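Local coordinates for ABC-type branched-chain amino acid transport systems periplasmic component-like protein (Thermomonospora curvata, PDB 4N03), which probably binds a fatty acid outside the membrane and delivers it to an ABC transporter for uptake, at residues G37-T43 with V78-Y84; I165-L171 with L195-V199. All coordinates share one frame; numbering follows the deposited sequence.

The two contacts show one principle, the right-handed beta-alpha-beta unit, at its two different ends. Each pairs a strand with the edge strand beside it, in separate sheets of the periplasmic binding protein fold; their centres are about 39 Å apart, on opposite sides of the chain's centre. Contact 1 takes the C-terminal ends of its strands, where one loop reaches the bound palmitic acid through Tyr84, and aspartates hold the loops through backbone N-H groups. Contact 2 takes the N-terminal ends, where its strands begin, far from the ligand: a beta turn and charged side chains on one face of the strands, a small leucine and isoleucine cluster on the other side. Contact 1 has more buried residues; contact 2 is more exposed.

Contact 1 (G37-T43 with V78-Y84); sequences GIATDLT and VVRDHGY. With PLM (palmitic acid), chain B.
In the beta-alpha-beta unit of strand 33-40, helix 47-66 and strand 74-81, the two parallel strands run side by side until their C-terminal ends open into loops at the ligand site. Ile38 and Thr40 each donate and accept: Ile38 N bonds to Val78 O, Arg80 N to Ile38 O, Thr40 N to Arg80 O and His82 N to Thr40 O. Ile38 and Val79 share the face covered by helix 47-66, Ile38 CB lying 4.1 Å from Val79 CG2. Asp81, the last residue of its strand, grips the loop that follows Thr40. Its CG is anti to the backbone N (chi1 178°), which swings the carboxylate toward that loop. Leu42 N reaches Asp81 OD1 at 2.8 Å, almost straight, while Gly83 N comes to the same oxygen from the opposite face and closes an Asx turn. The syn lone pair of Asp81 OD2 receives the Thr43 hydroxyl. Asp41 makes a second Asx turn with Thr43 N, and its OD1 also accepts from Gly44 N. The His82 ring lies with one face under Thr40 O, 3.3 Å above its centre; NE2 bonds to Leu107 O and ND1 takes Tyr84 N in the ring plane. Tyr84 OH donates to O2 of the palmitic acid at 2.6 Å.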
loop_
_atom_site.group_PDB
_atom_site.type_symbol
_atom_site.label_atom_id
_atom_site.label_comp_id
_atom_site.label_asym_id
_atom_site.label_seq_id
_atom_site.Cartn_x
_atom_site.Cartn_y
_atom_site.Cartn_z
ATOM N N GLY A 37 13.656 9.614 5.879
ATOM C CA GLY A 37 12.416 10.317 6.110
ATOM C C GLY A 37 11.198 9.442 5.955
ATOM O O GLY A 37 11.141 8.594 5.059
ATOM N N ILE A 38 10.188 9.712 6.769
ATOM C CA ILE A 38 8.914 9.059 6.743
ATOM C C ILE A 38 7.855 10.147 6.686
ATOM O O ILE A 38 7.812 11.020 7.563
ATOM C CB ILE A 38 8.696 8.128 7.914
ATOM C CG1 ILE A 38 9.629 6.918 7.765
ATOM C CG2 ILE A 38 7.220 7.694 7.985
ATOM C CD1 ILE A 38 9.565 5.938 8.906
ATOM N N ALA A 39 6.997 10.117 5.661
ATOM C CA ALA A 39 5.864 11.064 5.504
ATOM C C ALA A 39 4.602 10.234 5.456
ATOM O O ALA A 39 4.353 9.571 4.454
ATOM C CB ALA A 39 6.041 11.915 4.264
ATOM N N THR A 40 3.800 10.258 6.514
ATOM C CA THR A 40 2.726 9.330 6.672
ATOM C C THR A 40 1.448 10.055 7.104
ATOM O O THR A 40 1.435 11.246 7.223
ATOM C CB THR A 40 3.156 8.202 7.665
ATOM O OG1 THR A 40 2.230 7.122 7.621
ATOM C CG2 THR A 40 3.274 8.712 9.110
ATOM N N ASP A 41 0.384 9.271 7.301
ATOM C CA ASP A 41 -0.840 9.777 7.890
ATOM C C ASP A 41 -1.003 9.149 9.274
ATOM O O ASP A 41 -1.250 7.961 9.384
ATOM C CB ASP A 41 -2.075 9.456 7.050
ATOM C CG ASP A 41 -3.331 10.001 7.639
ATOM O OD1 ASP A 41 -3.223 10.886 8.511
ATOM O OD2 ASP A 41 -4.427 9.555 7.241
ATOM N N LEU A 42 -0.913 9.990 10.300
ATOM C CA LEU A 42 -1.144 9.586 11.684
ATOM C C LEU A 42 -2.447 10.103 12.240
ATOM O O LEU A 42 -2.765 9.790 13.397
ATOM C CB LEU A 42 0.023 10.016 12.587
ATOM C CG LEU A 42 1.361 9.457 12.190
ATOM C CD1 LEU A 42 2.436 9.984 13.128
ATOM C CD2 LEU A 42 1.359 7.940 12.138
ATOM N N THR A 43 -3.179 10.931 11.502
ATOM C CA THR A 43 -4.315 11.659 12.036
ATOM C C THR A 43 -5.569 11.659 11.179
ATOM O O THR A 43 -6.654 11.887 11.685
ATOM C CB THR A 43 -3.920 13.096 12.365
ATOM O OG1 THR A 43 -3.294 13.709 11.244
ATOM C CG2 THR A 43 -3.081 13.164 13.629
ATOM N N VAL A 78 13.135 9.985 10.675
ATOM C CA VAL A 78 12.345 11.122 11.094
ATOM C C VAL A 78 10.967 11.028 10.481
ATOM O O VAL A 78 10.819 10.643 9.330
ATOM C CB VAL A 78 12.995 12.475 10.778
ATOM C CG1 VAL A 78 14.377 12.538 11.389
ATOM C CG2 VAL A 78 13.089 12.750 9.303
ATOM N N VAL A 79 9.974 11.296 11.319
ATOM C CA VAL A 79 8.591 11.026 10.982
ATOM C C VAL A 79 7.800 12.297 10.934
ATOM O O VAL A 79 7.792 13.047 11.908
ATOM C CB VAL A 79 7.919 10.041 11.971
ATOM C CG1 VAL A 79 6.461 9.830 11.640
ATOM C CG2 VAL A 79 8.662 8.737 11.995
ATOM N N ARG A 80 7.099 12.512 9.813
ATOM C CA ARG A 80 6.176 13.626 9.635
ATOM C C ARG A 80 4.783 13.123 9.260
ATOM O O ARG A 80 4.632 12.139 8.544
ATOM C CB ARG A 80 6.644 14.600 8.566
ATOM C CG ARG A 80 7.830 15.456 8.967
ATOM C CD ARG A 80 7.409 16.562 9.913
ATOM N NE ARG A 80 8.528 17.460 10.131
ATOM C CZ ARG A 80 9.532 17.205 10.951
ATOM N NH1 ARG A 80 9.537 16.093 11.670
ATOM N NH2 ARG A 80 10.511 18.081 11.057
ATOM N N ASP A 81 3.769 13.819 9.754
ATOM C CA ASP A 81 2.348 13.490 9.544
ATOM C C ASP A 81 1.739 14.479 8.564
ATOM O O ASP A 81 1.593 15.651 8.903
ATOM C CB ASP A 81 1.626 13.528 10.887
ATOM C CG ASP A 81 0.154 13.254 10.777
ATOM O OD1 ASP A 81 -0.307 12.704 9.768
ATOM O OD2 ASP A 81 -0.581 13.602 11.707
ATOM N N HIS A 82 1.382 14.039 7.351
ATOM C CA HIS A 82 0.691 14.907 6.420
ATOM C C HIS A 82 -0.814 14.854 6.543
ATOM O O HIS A 82 -1.498 15.615 5.844
ATOM C CB HIS A 82 1.126 14.662 4.969
ATOM C CG HIS A 82 0.963 13.273 4.486
ATOM N ND1 HIS A 82 -0.237 12.586 4.518
ATOM C CD2 HIS A 82 1.853 12.462 3.853
ATOM C CE1 HIS A 82 -0.069 11.416 3.930
ATOM N NE2 HIS A 82 1.186 11.310 3.540
ATOM N N GLY A 83 -1.371 13.964 7.370
ATOM C CA GLY A 83 -2.792 13.928 7.645
ATOM C C GLY A 83 -3.642 13.518 6.444
ATOM O O GLY A 83 -4.845 13.753 6.386
ATOM N N TYR A 84 -3.035 12.844 5.477
ATOM C CA TYR A 84 -3.667 12.535 4.179
ATOM C C TYR A 84 -4.118 13.815 3.457
ATOM O O TYR A 84 -5.215 13.870 2.936
ATOM C CB TYR A 84 -4.787 11.476 4.303
ATOM C CG TYR A 84 -5.031 10.703 3.024
ATOM C CD1 TYR A 84 -4.113 9.814 2.557
ATOM C CD2 TYR A 84 -6.214 10.832 2.327
ATOM C CE1 TYR A 84 -4.300 9.116 1.373
ATOM C CE2 TYR A 84 -6.442 10.103 1.160
ATOM C CZ TYR A 84 -5.477 9.250 0.697
ATOM O OH TYR A 84 -5.719 8.554 -0.471
HETATM C C1 PLM B . -3.742 5.910 -1.578
HETATM O O1 PLM B . -3.116 5.274 -2.466
HETATM O O2 PLM B . -3.805 7.157 -1.508
HETATM C C2 PLM B . -4.316 5.132 -0.416
HETATM C C3 PLM B . -3.130 4.866 0.608
HETATM C C4 PLM B . -3.505 3.909 1.716
HETATM C C5 PLM B . -2.410 3.715 2.707
HETATM C C6 PLM B . -2.617 2.685 3.838
HETATM C C7 PLM B . -2.080 1.323 3.419
HETATM C C8 PLM B . -2.386 0.182 4.349
HETATM C C9 PLM B . -1.602 -1.093 4.099
HETATM C CA PLM B . -2.264 -2.093 3.123
HETATM C CB PLM B . -1.189 -3.189 2.745
HETATM C CC PLM B . -1.052 -3.338 1.202
HETATM C CD PLM B . 0.264 -3.933 0.745
HETATM C CE PLM B . 0.473 -4.071 -0.758
HETATM C CF PLM B . 1.971 -4.062 -1.099
HETATM C CG PLM B . 2.654 -5.414 -0.997
#

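Contact 2 (I165-L171 with L195-V199); sequences IKKGDKL and LGLEV
Ile165 opens the N-terminal side of a parallel strand pair, 170-176 with 198-204, joined through helix 179-195 as a beta-alpha-beta unit. Its CD1 meets Leu197 CD1 at 3.8 Å, the two side chains crossing at about a right angle, with helix 148-161 also packed on both. Lys166 begins a type II turn that ends at Asp169, and its carbonyl O lies 3.3 Å from Leu197 CD2. Lys167 lays CG against Leu195 O, near Gly196, whose positive phi ends the helix. Gly168 N then donates to Gly196 O at 2.8 Å. Asp169 braces the turn: OD2 takes Lys166 N from above the carboxylate plane, and the syn lone pair of OD1 receives Lys166 NZ at 2.9 Å. An alanine here would take away both acceptors, and is likely to leave the Lys166 ammonium without its mate and the turn less firmly held. Backbone pairing starts at Asp169, whose O accepts Glu198 N. Lys170, bent at chi3 (-67°), brings CE to 3.6 Å from Glu198 OE1; its NZ forms a salt bridge with Glu221, and a water bridges Lys170 NZ to Glu198 OE1. Leu171 N continues the pairing, donating to Glu198 O at 2.9 Å, and Leu171 CD1 lies 4.0 Å from Leu197 CD1.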
loop_
_atom_site.group_PDB
_atom_site.type_symbol
_atom_site.label_atom_id
_atom_site.label_comp_id
_atom_site.label_asym_id
_atom_site.label_seq_id
_atom_site.Cartn_x
_atom_site.Cartn_y
_atom_site.Cartn_z
ATOM N N ILE A 165 -20.780 -12.674 -9.671
ATOM C CA ILE A 165 -21.322 -11.896 -10.768
ATOM C C ILE A 165 -21.322 -12.789 -11.999
ATOM O O ILE A 165 -20.668 -13.813 -12.029
ATOM C CB ILE A 165 -20.537 -10.601 -11.022
ATOM C CG1 ILE A 165 -19.106 -10.919 -11.371
ATOM C CG2 ILE A 165 -20.624 -9.680 -9.823
ATOM C CD1 ILE A 165 -18.262 -9.703 -11.712
ATOM N N LYS A 166 -22.059 -12.348 -13.002
ATOM C CA LYS A 166 -22.132 -13.031 -14.298
ATOM C C LYS A 166 -22.168 -11.998 -15.411
ATOM O O LYS A 166 -22.410 -10.832 -15.176
ATOM C CB LYS A 166 -23.355 -13.906 -14.354
ATOM C CG LYS A 166 -24.673 -13.162 -14.317
ATOM C CD LYS A 166 -25.880 -14.090 -14.237
ATOM C CE LYS A 166 -27.176 -13.281 -14.222
ATOM N NZ LYS A 166 -27.304 -12.231 -13.155
ATOM N N LYS A 167 -21.889 -12.449 -16.636
ATOM C CA LYS A 167 -21.927 -11.575 -17.780
ATOM C C LYS A 167 -23.236 -10.801 -17.823
ATOM O O LYS A 167 -24.294 -11.367 -17.584
ATOM C CB LYS A 167 -21.726 -12.362 -19.094
ATOM C CG LYS A 167 -21.722 -11.532 -20.363
ATOM C CD LYS A 167 -21.383 -12.389 -21.568
ATOM C CE LYS A 167 -21.247 -11.503 -22.790
ATOM N NZ LYS A 167 -20.833 -12.306 -23.966
ATOM N N GLY A 168 -23.162 -9.502 -18.089
ATOM C CA GLY A 168 -24.335 -8.642 -18.141
ATOM C C GLY A 168 -24.635 -7.913 -16.845
ATOM O O GLY A 168 -25.418 -7.003 -16.825
ATOM N N ASP A 169 -23.969 -8.295 -15.739
ATOM C CA ASP A 169 -24.173 -7.664 -14.427
ATOM C C ASP A 169 -23.542 -6.282 -14.386
ATOM O O ASP A 169 -22.754 -5.882 -15.250
ATOM C CB ASP A 169 -23.606 -8.539 -13.310
ATOM C CG ASP A 169 -24.498 -9.714 -12.944
ATOM O OD1 ASP A 169 -25.610 -9.843 -13.469
ATOM O OD2 ASP A 169 -24.021 -10.483 -12.059
ATOM N N LYS A 170 -23.872 -5.563 -13.330
ATOM C CA LYS A 170 -23.447 -4.203 -13.104
ATOM C C LYS A 170 -22.620 -4.090 -11.806
ATOM O O LYS A 170 -23.027 -4.557 -10.707
ATOM C CB LYS A 170 -24.660 -3.286 -12.969
ATOM C CG LYS A 170 -24.314 -1.801 -12.791
ATOM C CD LYS A 170 -25.563 -0.955 -12.636
ATOM C CE LYS A 170 -26.426 -0.892 -13.872
ATOM N NZ LYS A 170 -27.616 0.010 -13.628
ATOM N N LEU A 171 -21.465 -3.452 -11.909
ATOM C CA LEU A 171 -20.607 -3.148 -10.785
ATOM C C LEU A 171 -20.789 -1.710 -10.409
ATOM O O LEU A 171 -20.732 -0.852 -11.272
ATOM C CB LEU A 171 -19.130 -3.366 -11.198
ATOM C CG LEU A 171 -18.777 -4.688 -11.875
ATOM C CD1 LEU A 171 -17.304 -4.670 -12.250
ATOM C CD2 LEU A 171 -19.075 -5.845 -10.953
ATOM N N LEU A 195 -15.212 -8.445 -19.931
ATOM C CA LEU A 195 -16.096 -9.471 -19.415
ATOM C C LEU A 195 -17.552 -9.241 -19.693
ATOM O O LEU A 195 -18.351 -10.118 -19.361
ATOM C CB LEU A 195 -15.882 -9.652 -17.923
ATOM C CG LEU A 195 -14.475 -10.122 -17.498
ATOM C CD1 LEU A 195 -14.290 -10.037 -15.997
ATOM C CD2 LEU A 195 -14.173 -11.526 -18.005
ATOM N N GLY A 196 -17.924 -8.096 -20.267
ATOM C CA GLY A 196 -19.331 -7.864 -20.561
ATOM C C GLY A 196 -20.158 -7.408 -19.385
ATOM O O GLY A 196 -21.303 -7.794 -19.269
ATOM N N LEU A 197 -19.581 -6.511 -18.588
ATOM C CA LEU A 197 -20.218 -5.951 -17.395
ATOM C C LEU A 197 -20.444 -4.468 -17.579
ATOM O O LEU A 197 -19.733 -3.827 -18.346
ATOM C CB LEU A 197 -19.399 -6.172 -16.128
ATOM C CG LEU A 197 -18.938 -7.622 -15.889
ATOM C CD1 LEU A 197 -17.850 -7.660 -14.855
ATOM C CD2 LEU A 197 -20.100 -8.449 -15.370
ATOM N N GLU A 198 -21.427 -3.915 -16.907
ATOM C CA GLU A 198 -21.644 -2.478 -16.852
ATOM C C GLU A 198 -21.013 -1.921 -15.564
ATOM O O GLU A 198 -20.813 -2.666 -14.574
ATOM C CB GLU A 198 -23.165 -2.185 -16.820
ATOM C CG GLU A 198 -23.967 -2.649 -18.044
ATOM C CD GLU A 198 -25.434 -2.222 -17.948
ATOM O OE1 GLU A 198 -25.699 -1.139 -17.371
ATOM O OE2 GLU A 198 -26.309 -2.941 -18.481
ATOM N N VAL A 199 -20.667 -0.646 -15.542
ATOM C CA VAL A 199 -20.098 0.005 -14.359
ATOM C C VAL A 199 -20.864 1.274 -14.031
ATOM O O VAL A 199 -21.112 2.088 -14.928
ATOM C CB VAL A 199 -18.600 0.372 -14.536
ATOM C CG1 VAL A 199 -17.991 0.938 -13.266
ATOM C CG2 VAL A 199 -17.819 -0.860 -14.945
HETATM O O HOH W 1 -26.221 -5.898 -19.252
HETATM O O HOH W 2 -28.416 -0.421 -16.525
#